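Local structure of geranylgeranyl pyrophosphate synthase (Corynebacterium glutamicum, 3LK5) at residues 16-21 and 358-363; 74-79 and 351-356; 196-201 and 280-285. The protein probably catalyses the magnesium-dependent, chain-elongating condensation of allylic diphosphates with isopentenyl diphosphate in isoprenoid biosynthesis. All blocks are in the same frame, centred on the assembly; numbering follows the deposited sequence.

Contact 1 (16-21 and 358-363)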
ATOM      1  N   LEU A  16     -13.080 -19.344  21.946  1.00 63.54           N
ATOM      2  CA  LEU A  16     -13.032 -19.161  20.506  1.00 60.65           C
ATOM      3  C   LEU A  16     -14.341 -19.642  19.869  1.00 58.50           C
ATOM      4  O   LEU A  16     -14.658 -20.849  19.885  1.00 58.59           O
ATOM      5  CB  LEU A  16     -11.824 -19.925  19.948  1.00 60.02           C
ATOM      6  CG  LEU A  16     -11.479 -19.868  18.469  1.00 61.38           C
ATOM      7  CD1 LEU A  16     -11.385 -18.439  17.990  1.00 59.78           C
ATOM      8  CD2 LEU A  16     -10.158 -20.607  18.254  1.00 59.79           C
ATOM      9  N   ASP A  17     -15.114 -18.696  19.340  1.00 55.58           N
ATOM     10  CA  ASP A  17     -16.385 -19.009  18.703  1.00 53.31           C
ATOM     11  C   ASP A  17     -16.247 -18.755  17.210  1.00 50.46           C
ATOM     12  O   ASP A  17     -16.336 -17.624  16.766  1.00 49.95           O
ATOM     13  CB  ASP A  17     -17.501 -18.151  19.310  1.00 54.12           C
ATOM     14  CG  ASP A  17     -18.898 -18.652  18.963  1.00 59.04           C
ATOM     15  OD1 ASP A  17     -19.177 -19.005  17.794  1.00 54.61           O
ATOM     16  OD2 ASP A  17     -19.741 -18.660  19.881  1.00 54.99           O
ATOM     17  N   LEU A  18     -16.047 -19.818  16.437  1.00 48.61           N
ATOM     18  CA  LEU A  18     -15.722 -19.682  15.018  1.00 47.70           C
ATOM     19  C   LEU A  18     -16.848 -19.029  14.253  1.00 47.17           C
ATOM     20  O   LEU A  18     -16.606 -18.184  13.389  1.00 46.65           O
ATOM     21  CB  LEU A  18     -15.427 -21.041  14.373  1.00 47.37           C
ATOM     22  CG  LEU A  18     -14.389 -21.944  15.034  1.00 47.07           C
ATOM     23  CD1 LEU A  18     -14.177 -23.162  14.143  1.00 46.95           C
ATOM     24  CD2 LEU A  18     -13.071 -21.214  15.287  1.00 46.76           C
ATOM     25  N   ASP A  19     -18.082 -19.434  14.553  1.00 46.44           N
ATOM     26  CA  ASP A  19     -19.221 -18.968  13.766  1.00 46.80           C
ATOM     27  C   ASP A  19     -19.620 -17.513  14.010  1.00 43.24           C
ATOM     28  O   ASP A  19     -20.037 -16.853  13.071  1.00 43.59           O
ATOM     29  CB  ASP A  19     -20.432 -19.923  13.875  1.00 50.01           C
ATOM     30  CG  ASP A  19     -20.163 -21.291  13.229  1.00 72.21           C
ATOM     31  OD1 ASP A  19     -19.293 -21.390  12.326  1.00 52.68           O
ATOM     32  OD2 ASP A  19     -20.826 -22.273  13.629  1.00 52.97           O
ATOM     33  N   LYS A  20     -19.478 -17.006  15.234  1.00 40.91           N
ATOM     34  CA  LYS A  20     -19.895 -15.620  15.532  1.00 39.97           C
ATOM     35  C   LYS A  20     -18.766 -14.588  15.387  1.00 36.02           C
ATOM     36  O   LYS A  20     -19.034 -13.388  15.344  1.00 33.93           O
ATOM     37  CB  LYS A  20     -20.452 -15.474  16.958  1.00 42.52           C
ATOM     38  CG  LYS A  20     -21.695 -16.323  17.267  1.00 62.14           C
ATOM     39  CD  LYS A  20     -22.322 -15.907  18.597  1.00 47.04           C
ATOM     40  CE  LYS A  20     -23.214 -17.010  19.174  1.00 62.36           C
ATOM     41  NZ  LYS A  20     -24.596 -17.051  18.599  1.00 50.64           N
ATOM     42  N   PHE A  21     -17.510 -15.035  15.388  1.00 33.31           N
ATOM     43  CA  PHE A  21     -16.411 -14.057  15.351  1.00 31.22           C
ATOM     44  C   PHE A  21     -16.488 -13.073  14.162  1.00 28.87           C
ATOM     45  O   PHE A  21     -16.224 -11.898  14.360  1.00 29.16           O
ATOM     46  CB  PHE A  21     -15.026 -14.710  15.471  1.00 31.12           C
ATOM     47  CG  PHE A  21     -13.937 -13.736  15.788  1.00 28.31           C
ATOM     48  CD1 PHE A  21     -13.863 -13.172  17.040  1.00 30.28           C
ATOM     49  CD2 PHE A  21     -13.002 -13.384  14.826  1.00 30.82           C
ATOM     50  CE1 PHE A  21     -12.889 -12.265  17.359  1.00 29.64           C
ATOM     51  CE2 PHE A  21     -11.999 -12.485  15.125  1.00 28.59           C
ATOM     52  CZ  PHE A  21     -11.944 -11.912  16.399  1.00 30.66           C
ATOM     53  N   ARG A 358      -7.597 -25.314  21.504  1.00 29.58           N
ATOM     54  CA  ARG A 358      -7.075 -26.421  20.711  1.00 31.31           C
ATOM     55  C   ARG A 358      -8.173 -27.035  19.855  1.00 30.93           C
ATOM     56  O   ARG A 358      -7.976 -27.294  18.658  1.00 31.61           O
ATOM     57  CB  ARG A 358      -6.438 -27.496  21.608  1.00 32.94           C
ATOM     58  CG  ARG A 358      -5.872 -28.663  20.816  1.00 41.00           C
ATOM     59  CD  ARG A 358      -5.185 -29.692  21.703  1.00 35.80           C
ATOM     60  NE  ARG A 358      -3.835 -29.287  22.102  1.00 43.53           N
ATOM     61  CZ  ARG A 358      -3.500 -29.030  23.368  1.00 37.79           C
ATOM     62  NH1 ARG A 358      -4.433 -29.129  24.311  1.00 45.14           N
ATOM     63  NH2 ARG A 358      -2.260 -28.674  23.701  1.00 44.17           N
ATOM     64  N   ALA A 359      -9.320 -27.294  20.491  1.00 31.86           N
ATOM     65  CA  ALA A 359     -10.475 -27.882  19.830  1.00 31.54           C
ATOM     66  C   ALA A 359     -10.898 -27.062  18.636  1.00 30.50           C
ATOM     67  O   ALA A 359     -11.177 -27.576  17.547  1.00 30.59           O
ATOM     68  CB  ALA A 359     -11.664 -28.040  20.839  1.00 31.47           C
ATOM     69  N   GLN A 360     -10.965 -25.765  18.834  1.00 29.57           N
ATOM     70  CA  GLN A 360     -11.357 -24.905  17.740  1.00 30.35           C
ATOM     71  C   GLN A 360     -10.273 -24.761  16.655  1.00 28.81           C
ATOM     72  O   GLN A 360     -10.604 -24.623  15.470  1.00 28.75           O
ATOM     73  CB  GLN A 360     -11.789 -23.541  18.282  1.00 33.39           C
ATOM     74  CG  GLN A 360     -13.080 -23.581  19.112  1.00 55.66           C
ATOM     75  CD  GLN A 360     -14.156 -24.491  18.509  1.00 35.87           C
ATOM     76  OE1 GLN A 360     -14.640 -24.261  17.394  1.00 55.98           O
ATOM     77  NE2 GLN A 360     -14.515 -25.538  19.240  1.00 55.87           N
ATOM     78  N   LEU A 361      -8.995 -24.772  17.036  1.00 27.44           N
ATOM     79  CA  LEU A 361      -7.923 -24.787  15.997  1.00 26.73           C
ATOM     80  C   LEU A 361      -7.983 -26.082  15.169  1.00 25.94           C
ATOM     81  O   LEU A 361      -7.800 -26.075  13.966  1.00 26.25           O
ATOM     82  CB  LEU A 361      -6.516 -24.618  16.617  1.00 26.94           C
ATOM     83  CG  LEU A 361      -6.286 -23.150  17.047  1.00 27.65           C
ATOM     84  CD1 LEU A 361      -5.115 -23.053  17.980  1.00 29.09           C
ATOM     85  CD2 LEU A 361      -6.059 -22.210  15.800  1.00 27.58           C
ATOM     86  N   ARG A 362      -8.300 -27.190  15.812  1.00 27.70           N
ATOM     87  CA  ARG A 362      -8.494 -28.446  15.053  1.00 28.67           C
ATOM     88  C   ARG A 362      -9.671 -28.342  14.101  1.00 28.47           C
ATOM     89  O   ARG A 362      -9.572 -28.704  12.922  1.00 27.61           O
ATOM     90  CB  ARG A 362      -8.676 -29.638  16.010  1.00 31.03           C
ATOM     91  CG  ARG A 362      -7.431 -29.941  16.857  1.00 38.68           C
ATOM     92  CD  ARG A 362      -7.686 -31.139  17.823  1.00 36.34           C
ATOM     93  NE  ARG A 362      -8.153 -32.317  17.071  1.00 40.92           N
ATOM     94  CZ  ARG A 362      -7.345 -33.213  16.497  1.00 38.84           C
ATOM     95  NH1 ARG A 362      -6.019 -33.091  16.601  1.00 41.51           N
ATOM     96  NH2 ARG A 362      -7.862 -34.244  15.822  1.00 41.95           N
ATOM     97  N   ALA A 363     -10.793 -27.847  14.610  1.00 30.82           N
ATOM     98  CA  ALA A 363     -11.988 -27.678  13.783  1.00 32.19           C
ATOM     99  C   ALA A 363     -11.773 -26.723  12.614  1.00 31.41           C
ATOM    100  O   ALA A 363     -12.241 -26.990  11.492  1.00 31.20           O
ATOM    101  CB  ALA A 363     -13.190 -27.220  14.647  1.00 32.65           C
TER
HETATM  102  O   HOH W   1     -16.803 -22.502  17.509  1.00 48.27           O
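A single water carries the polar link between the N-terminal segment 16-21, a loop up to the start of helix 21-43, and helix segment 358-363; the carboxamide of Q360 lies against L18 and its aliphatic carbons against L16. The water accepts from L18 N at 3.0 Å and donates to Q360 OE1 at 2.8 Å, so it mates a loop amide with a side-chain oxygen from the helix. Q360 can do this because its chain is bent at chi2 (-41°), which tips the carboxamide toward the loop and brings OE1 within 3.3 Å of L18 CG. The side chains of L16 and Q360 run antiparallel alongside each other, with L16 CD2 3.4 Å from Q360 CB and L16 O 3.2 Å from Q360 CG. L16 reaches this position with CG anti to its backbone N (chi1 -177°). One turn further along the helix, L18 CD1 rests on A363 CB at 4.2 Å. The loop itself is shaped by D17, whose OD1 accepts from K20 N in an Asx motif, the amide approaching from above the carboxylate plane. This is plain packing within an all-alpha prenyl synthase fold, far from the metal site. L16 also packs on L68, W71 and A72, F21 stacks with W71, and L361 touches Y69, so the loop before helix 21-43 packs against helices 65-78 and 355-369.

Contact 2 (74-79 and 351-356)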
ATOM      1  N   PHE A  74      -3.990 -15.266  19.886  1.00 22.34           N
ATOM      2  CA  PHE A  74      -4.065 -14.514  21.152  1.00 22.53           C
ATOM      3  C   PHE A  74      -4.612 -15.406  22.270  1.00 23.24           C
ATOM      4  O   PHE A  74      -4.034 -15.466  23.360  1.00 23.90           O
ATOM      5  CB  PHE A  74      -4.947 -13.264  20.967  1.00 23.16           C
ATOM      6  CG  PHE A  74      -5.153 -12.466  22.231  1.00 25.27           C
ATOM      7  CD1 PHE A  74      -4.189 -11.564  22.665  1.00 24.31           C
ATOM      8  CD2 PHE A  74      -6.325 -12.630  22.983  1.00 24.37           C
ATOM      9  CE1 PHE A  74      -4.360 -10.832  23.840  1.00 25.27           C
ATOM     10  CE2 PHE A  74      -6.525 -11.912  24.154  1.00 25.60           C
ATOM     11  CZ  PHE A  74      -5.526 -11.011  24.599  1.00 25.62           C
ATOM     12  N   LEU A  75      -5.704 -16.111  21.994  1.00 23.34           N
ATOM     13  CA  LEU A  75      -6.315 -16.956  23.016  1.00 24.56           C
ATOM     14  C   LEU A  75      -5.393 -18.140  23.382  1.00 25.91           C
ATOM     15  O   LEU A  75      -5.296 -18.504  24.547  1.00 27.55           O
ATOM     16  CB  LEU A  75      -7.673 -17.485  22.558  1.00 25.93           C
ATOM     17  CG  LEU A  75      -8.779 -16.435  22.365  1.00 29.59           C
ATOM     18  CD1 LEU A  75     -10.022 -17.137  21.853  1.00 28.09           C
ATOM     19  CD2 LEU A  75      -9.060 -15.656  23.662  1.00 27.79           C
ATOM     20  N   ALA A  76      -4.744 -18.730  22.387  1.00 25.62           N
ATOM     21  CA  ALA A  76      -3.796 -19.826  22.631  1.00 27.48           C
ATOM     22  C   ALA A  76      -2.656 -19.423  23.591  1.00 30.15           C
ATOM     23  O   ALA A  76      -2.251 -20.230  24.447  1.00 30.47           O
ATOM     24  CB  ALA A  76      -3.243 -20.387  21.304  1.00 27.34           C
ATOM     25  N   ALA A  77      -2.170 -18.187  23.468  1.00 30.97           N
ATOM     26  CA  ALA A  77      -1.059 -17.671  24.275  1.00 34.27           C
ATOM     27  C   ALA A  77      -1.511 -17.070  25.582  1.00 38.66           C
ATOM     28  O   ALA A  77      -0.745 -16.941  26.522  1.00 38.58           O
ATOM     29  CB  ALA A  77      -0.309 -16.601  23.498  1.00 34.00           C
ATOM     30  N   GLN A  78      -2.751 -16.617  25.615  1.00 43.33           N
ATOM     31  CA  GLN A  78      -3.188 -15.803  26.737  1.00 46.23           C
ATOM     32  C   GLN A  78      -3.539 -16.785  27.832  1.00 50.58           C
ATOM     33  O   GLN A  78      -3.552 -16.425  29.005  1.00 52.25           O
ATOM     34  CB  GLN A  78      -4.369 -14.921  26.343  1.00 44.32           C
ATOM     35  CG  GLN A  78      -4.503 -13.692  27.210  1.00 54.81           C
ATOM     36  CD  GLN A  78      -5.927 -13.430  27.640  1.00 42.96           C
ATOM     37  OE1 GLN A  78      -6.225 -12.377  28.195  1.00 55.13           O
ATOM     38  NE2 GLN A  78      -6.819 -14.390  27.395  1.00 54.88           N
ATOM     39  N   GLY A  79      -3.788 -18.032  27.436  1.00 53.00           N
ATOM     40  CA  GLY A  79      -4.084 -19.134  28.372  1.00 55.76           C
ATOM     41  C   GLY A  79      -5.284 -18.861  29.275  1.00 58.75           C
ATOM     42  O   GLY A  79      -6.200 -18.093  28.917  1.00 57.71           O
ATOM     43  N   VAL A 351       2.658 -28.275  22.690  1.00 38.43           N
ATOM     44  CA  VAL A 351       2.737 -27.266  23.732  1.00 38.29           C
ATOM     45  C   VAL A 351       1.375 -27.243  24.412  1.00 38.40           C
ATOM     46  O   VAL A 351       0.405 -27.780  23.872  1.00 37.90           O
ATOM     47  CB  VAL A 351       3.107 -25.863  23.128  1.00 38.67           C
ATOM     48  CG1 VAL A 351       2.060 -25.423  22.121  1.00 53.29           C
ATOM     49  CG2 VAL A 351       3.283 -24.815  24.225  1.00 54.90           C
ATOM     50  N   ASP A 352       1.299 -26.639  25.591  1.00 39.64           N
ATOM     51  CA  ASP A 352       0.032 -26.545  26.274  1.00 42.15           C
ATOM     52  C   ASP A 352      -0.796 -25.390  25.719  1.00 40.86           C
ATOM     53  O   ASP A 352      -0.330 -24.249  25.663  1.00 41.13           O
ATOM     54  CB  ASP A 352       0.214 -26.414  27.793  1.00 45.82           C
ATOM     55  CG  ASP A 352      -1.118 -26.389  28.533  1.00 71.48           C
ATOM     56  OD1 ASP A 352      -1.989 -27.254  28.240  1.00 49.07           O
ATOM     57  OD2 ASP A 352      -1.308 -25.495  29.388  1.00 49.01           O
ATOM     58  N   ILE A 353      -2.021 -25.706  25.309  1.00 39.50           N
ATOM     59  CA  ILE A 353      -2.984 -24.719  24.777  1.00 39.10           C
ATOM     60  C   ILE A 353      -4.313 -24.990  25.496  1.00 37.86           C
ATOM     61  O   ILE A 353      -4.655 -26.156  25.691  1.00 37.44           O
ATOM     62  CB  ILE A 353      -3.144 -24.929  23.249  1.00 39.84           C
ATOM     63  CG1 ILE A 353      -1.921 -24.396  22.516  1.00 46.29           C
ATOM     64  CG2 ILE A 353      -4.401 -24.247  22.699  1.00 46.33           C
ATOM     65  CD1 ILE A 353      -1.808 -24.917  21.103  1.00 41.54           C
ATOM     66  N   PRO A 354      -5.067 -23.936  25.898  1.00 37.33           N
ATOM     67  CA  PRO A 354      -6.341 -24.247  26.583  1.00 37.88           C
ATOM     68  C   PRO A 354      -7.151 -25.219  25.727  1.00 38.34           C
ATOM     69  O   PRO A 354      -7.113 -25.121  24.479  1.00 37.68           O
ATOM     70  CB  PRO A 354      -7.053 -22.889  26.665  1.00 37.66           C
ATOM     71  CG  PRO A 354      -5.949 -21.869  26.591  1.00 34.28           C
ATOM     72  CD  PRO A 354      -4.869 -22.478  25.716  1.00 37.13           C
ATOM     73  N   ASP A 355      -7.855 -26.154  26.373  1.00 38.34           N
ATOM     74  CA  ASP A 355      -8.605 -27.222  25.661  1.00 38.88           C
ATOM     75  C   ASP A 355      -9.517 -26.710  24.565  1.00 36.11           C
ATOM     76  O   ASP A 355      -9.556 -27.270  23.464  1.00 35.94           O
ATOM     77  CB  ASP A 355      -9.502 -28.023  26.634  1.00 41.86           C
ATOM     78  CG  ASP A 355      -8.732 -29.012  27.463  1.00 60.04           C
ATOM     79  OD1 ASP A 355      -7.533 -29.197  27.176  1.00 44.07           O
ATOM     80  OD2 ASP A 355      -9.325 -29.608  28.408  1.00 44.65           O
ATOM     81  N   GLU A 356     -10.291 -25.678  24.891  1.00 34.43           N
ATOM     82  CA  GLU A 356     -11.292 -25.139  23.983  1.00 33.85           C
ATOM     83  C   GLU A 356     -10.652 -24.475  22.751  1.00 32.77           C
ATOM     84  O   GLU A 356     -11.202 -24.544  21.636  1.00 32.08           O
ATOM     85  CB  GLU A 356     -12.240 -24.191  24.744  1.00 35.57           C
ATOM     86  CG  GLU A 356     -12.603 -22.862  24.048  1.00 69.49           C
ATOM     87  CD  GLU A 356     -13.587 -23.029  22.892  1.00 38.91           C
ATOM     88  OE1 GLU A 356     -14.223 -24.107  22.784  1.00 69.80           O
ATOM     89  OE2 GLU A 356     -13.725 -22.087  22.091  1.00 69.72           O
TER
HETATM   90  O   HOH W   2      -0.644 -21.565  26.059  1.00 46.85           O
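The C-terminal end of helix 65-78 runs up against the turn that starts helix 355-369, with the CA atoms of A76 and I353 5.4 Å apart and those of G79 and P354 5.9 Å apart. Two helix termini thus meet in the all-alpha fold of the prenyl synthases: G79 leaves the first helix with positive phi (57°), and P354 holds the N-cap position of the second. P354 makes the largest single share of the contact, closely followed by A76. P354 CB points toward the helix end, and the ring lies against the last turn, its CG 3.8 Å from the CA of G79, whose positive phi is one that glycine readily adopts. CD and CG also approach backbone oxygens, with P354 CD 3.7 Å from A76 O and P354 CG 4.0 Å from L75 O. Beside the ring is a small apolar touch, in which A76 CB meets I353 CG2 at 4.3 Å; chi1 of I353 (-75°) leaves CG2 anti to the backbone N. This pair is buried and continues into wider packing, for A76 and L75 both rest on V357 of helix 355-369, while I353 and A77 share L238 of helix 236-263. Q78 ties down the chain that follows the helix, its OE1 accepting from S83 N. The polar join is made through solvent between two main-chain carbonyls: one water donates to A76 O at 2.6 Å, in the last turn of the helix, and its other proton goes to D352 O at 2.7 Å.

Contact 3 (196-201 and 280-285)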
ATOM      1  N   TYR A 196       4.948 -14.152 -11.887  1.00 32.53           N
ATOM      2  CA  TYR A 196       6.036 -14.624 -12.708  1.00 33.50           C
ATOM      3  C   TYR A 196       5.626 -15.983 -13.305  1.00 33.04           C
ATOM      4  O   TYR A 196       5.744 -16.208 -14.530  1.00 33.28           O
ATOM      5  CB  TYR A 196       7.330 -14.738 -11.890  1.00 34.38           C
ATOM      6  CG  TYR A 196       8.460 -15.457 -12.591  1.00 43.18           C
ATOM      7  CD1 TYR A 196       9.387 -14.761 -13.398  1.00 36.11           C
ATOM      8  CD2 TYR A 196       8.611 -16.833 -12.462  1.00 35.92           C
ATOM      9  CE1 TYR A 196      10.432 -15.443 -14.057  1.00 43.47           C
ATOM     10  CE2 TYR A 196       9.642 -17.521 -13.115  1.00 43.56           C
ATOM     11  CZ  TYR A 196      10.541 -16.824 -13.909  1.00 37.33           C
ATOM     12  OH  TYR A 196      11.550 -17.512 -14.538  1.00 44.37           O
ATOM     13  N   LEU A 197       5.167 -16.896 -12.451  1.00 31.85           N
ATOM     14  CA  LEU A 197       4.764 -18.225 -12.985  1.00 31.68           C
ATOM     15  C   LEU A 197       3.709 -18.112 -14.076  1.00 31.10           C
ATOM     16  O   LEU A 197       3.797 -18.826 -15.102  1.00 31.69           O
ATOM     17  CB  LEU A 197       4.302 -19.168 -11.861  1.00 31.83           C
ATOM     18  CG  LEU A 197       5.245 -19.423 -10.672  1.00 38.93           C
ATOM     19  CD1 LEU A 197       4.626 -20.481  -9.749  1.00 32.61           C
ATOM     20  CD2 LEU A 197       6.608 -19.883 -11.108  1.00 33.00           C
ATOM     21  N   GLU A 198       2.724 -17.238 -13.882  1.00 31.52           N
ATOM     22  CA  GLU A 198       1.645 -17.073 -14.849  1.00 35.77           C
ATOM     23  C   GLU A 198       2.112 -16.439 -16.140  1.00 38.74           C
ATOM     24  O   GLU A 198       1.659 -16.821 -17.218  1.00 39.02           O
ATOM     25  CB  GLU A 198       0.502 -16.237 -14.289  1.00 38.07           C
ATOM     26  CG  GLU A 198      -0.405 -16.968 -13.343  1.00 56.80           C
ATOM     27  CD  GLU A 198      -1.381 -16.028 -12.660  1.00 40.24           C
ATOM     28  OE1 GLU A 198      -1.154 -14.791 -12.715  1.00 57.53           O
ATOM     29  OE2 GLU A 198      -2.378 -16.510 -12.082  1.00 57.10           O
ATOM     30  N   SER A 199       3.018 -15.467 -16.026  1.00 39.07           N
ATOM     31  CA  SER A 199       3.485 -14.733 -17.178  1.00 40.34           C
ATOM     32  C   SER A 199       4.466 -15.572 -18.007  1.00 40.61           C
ATOM     33  O   SER A 199       4.509 -15.443 -19.232  1.00 41.44           O
ATOM     34  CB  SER A 199       4.107 -13.394 -16.735  1.00 40.77           C
ATOM     35  OG  SER A 199       5.337 -13.616 -16.057  1.00 47.13           O
ATOM     36  N   HIS A 200       5.241 -16.426 -17.339  1.00 40.20           N
ATOM     37  CA  HIS A 200       6.223 -17.288 -17.987  1.00 40.48           C
ATOM     38  C   HIS A 200       5.660 -18.701 -18.281  1.00 40.65           C
ATOM     39  O   HIS A 200       6.410 -19.611 -18.661  1.00 39.91           O
ATOM     40  CB  HIS A 200       7.475 -17.374 -17.124  1.00 41.53           C
ATOM     41  CG  HIS A 200       8.286 -16.110 -17.123  1.00 44.55           C
ATOM     42  ND1 HIS A 200       7.803 -14.913 -16.637  1.00 43.23           N
ATOM     43  CD2 HIS A 200       9.533 -15.849 -17.590  1.00 43.49           C
ATOM     44  CE1 HIS A 200       8.723 -13.973 -16.790  1.00 44.57           C
ATOM     45  NE2 HIS A 200       9.783 -14.516 -17.360  1.00 43.88           N
ATOM     46  N   ALA A 201       4.343 -18.858 -18.096  1.00 40.50           N
ATOM     47  CA  ALA A 201       3.670 -20.156 -18.180  1.00 40.75           C
ATOM     48  C   ALA A 201       4.619 -21.227 -17.640  1.00 40.81           C
ATOM     49  O   ALA A 201       4.900 -22.211 -18.298  1.00 40.02           O
ATOM     50  CB  ALA A 201       3.279 -20.461 -19.639  1.00 40.62           C
ATOM     51  N   GLY A 280      -5.993 -19.494 -15.984  1.00 43.01           N
ATOM     52  CA  GLY A 280      -4.594 -19.945 -16.091  1.00 41.02           C
ATOM     53  C   GLY A 280      -3.754 -19.965 -14.820  1.00 39.89           C
ATOM     54  O   GLY A 280      -2.540 -19.710 -14.872  1.00 39.93           O
ATOM     55  N   LYS A 281      -4.368 -20.279 -13.672  1.00 38.18           N
ATOM     56  CA  LYS A 281      -3.608 -20.352 -12.397  1.00 38.78           C
ATOM     57  C   LYS A 281      -2.512 -21.409 -12.475  1.00 37.03           C
ATOM     58  O   LYS A 281      -2.765 -22.537 -12.930  1.00 37.08           O
ATOM     59  CB  LYS A 281      -4.529 -20.685 -11.211  1.00 41.35           C
ATOM     60  CG  LYS A 281      -5.498 -19.571 -10.759  1.00 59.49           C
ATOM     61  CD  LYS A 281      -4.957 -18.720  -9.582  1.00 46.40           C
ATOM     62  CE  LYS A 281      -4.985 -19.439  -8.217  1.00 59.58           C
ATOM     63  NZ  LYS A 281      -6.244 -19.212  -7.415  1.00 48.09           N
ATOM     64  N   ARG A 282      -1.325 -21.083 -11.990  1.00 34.40           N
ATOM     65  CA  ARG A 282      -0.222 -22.041 -11.985  1.00 34.28           C
ATOM     66  C   ARG A 282      -0.122 -22.837 -10.673  1.00 34.04           C
ATOM     67  O   ARG A 282       0.745 -22.587  -9.823  1.00 34.37           O
ATOM     68  CB  ARG A 282       1.102 -21.352 -12.333  1.00 34.97           C
ATOM     69  CG  ARG A 282       1.102 -20.826 -13.743  1.00 35.23           C
ATOM     70  CD  ARG A 282       1.340 -21.956 -14.721  1.00 37.08           C
ATOM     71  NE  ARG A 282       0.924 -21.611 -16.073  1.00 35.47           N
ATOM     72  CZ  ARG A 282       0.956 -22.454 -17.110  1.00 38.70           C
ATOM     73  NH1 ARG A 282       1.427 -23.701 -16.980  1.00 35.99           N
ATOM     74  NH2 ARG A 282       0.536 -22.039 -18.300  1.00 36.36           N
ATOM     75  N   THR A 283      -1.007 -23.822 -10.550  1.00 31.56           N
ATOM     76  CA  THR A 283      -1.157 -24.574  -9.325  1.00 30.39           C
ATOM     77  C   THR A 283      -0.217 -25.776  -9.240  1.00 29.27           C
ATOM     78  O   THR A 283       0.373 -26.238 -10.259  1.00 28.36           O
ATOM     79  CB  THR A 283      -2.628 -25.035  -9.196  1.00 29.87           C
ATOM     80  OG1 THR A 283      -2.984 -25.834 -10.341  1.00 26.87           O
ATOM     81  CG2 THR A 283      -3.573 -23.825  -9.149  1.00 26.83           C
ATOM     82  N   VAL A 284      -0.088 -26.316  -8.035  1.00 27.67           N
ATOM     83  CA  VAL A 284       0.557 -27.608  -7.860  1.00 28.15           C
ATOM     84  C   VAL A 284      -0.211 -28.707  -8.634  1.00 28.28           C
ATOM     85  O   VAL A 284       0.423 -29.569  -9.257  1.00 28.21           O
ATOM     86  CB  VAL A 284       0.663 -27.983  -6.363  1.00 28.32           C
ATOM     87  CG1 VAL A 284       1.002 -29.470  -6.182  1.00 30.32           C
ATOM     88  CG2 VAL A 284       1.740 -27.072  -5.674  1.00 29.13           C
ATOM     89  N   LEU A 285      -1.545 -28.660  -8.589  1.00 27.23           N
ATOM     90  CA  LEU A 285      -2.394 -29.581  -9.382  1.00 26.38           C
ATOM     91  C   LEU A 285      -1.991 -29.556 -10.875  1.00 27.61           C
ATOM     92  O   LEU A 285      -1.732 -30.619 -11.498  1.00 25.82           O
ATOM     93  CB  LEU A 285      -3.878 -29.196  -9.261  1.00 25.45           C
ATOM     94  CG  LEU A 285      -4.922 -29.973 -10.091  1.00 27.77           C
ATOM     95  CD1 LEU A 285      -4.952 -31.456  -9.716  1.00 24.99           C
ATOM     96  CD2 LEU A 285      -6.322 -29.375 -10.062  1.00 25.94           C
TER
HETATM   97  O   HOH W   3      -1.213 -18.635 -10.566  1.00 38.81           O
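Apolar and van der Waals packing dominates where the end of helix 170-199 meets the loop 280-283, and R282 supplies the largest share. Its CB points toward the helix and lies 3.9 Å from L197 CB, while R282 CG passes 3.6 Å from L197 O. The chain then bends at chi2 (-78°), which brings one face of the guanidinium over A201. There A201 CA sits above the plane, offset toward the rim, and A201 CB lies 3.4 Å from R282 NH2. The burial has a price: R282 NE finds no polar partner.

Polar contact across the interface runs through E198. A water donates to E198 OE2 at 2.9 Å and accepts from R282 N at 2.8 Å, so the carboxylate is linked through water to the loop amide of R282, and it makes no bond to the guanidinium. The two side chains pass at a slant, their carboxylate and guanidinium planes 74° apart. Nearer the backbone, E198 CG lies 3.8 Å from G280 O.

Within each segment, local bonds shape the chain ends. S199 OG and H200 ND1 share a hydrogen bond at 2.8 Å, with the imidazole lying over Y196, whose side chain also packs on P46 of the second subunit. G280 closes the preceding helix in a Schellman motif, and T283 N-caps the next one, OG1 accepting from L286 N.

The side chain of E198 comes within about 4 Å of those of D112 and D194, both Mg(2+)-binding residues, though no metal is bound in this chain. The contact therefore borders the aspartate-lined metal site characteristic of all-alpha prenyl synthases.

In the fold
Contacts 1 and 2 form one continuous patch, with centres 12 Å apart, and both draw on helix 355-369. E356 of contact 2 joins them directly, its OE2 accepting a probable hydrogen bond from L16 N of contact 1 at 2.8 Å. Together they bring the N-terminal loop and the C-terminal helix onto helix 65-78, away from the metal site. Contact 3 lies across the chain's centre, its own centre 34 Å from that of contact 1 and 39 Å from that of contact 2, with nearest atoms about 21 and 27 Å away. Of the three, it alone adjoins the Mg(2+)-binding aspartates, so packing near the termini and structure around the metal site are spatially separate.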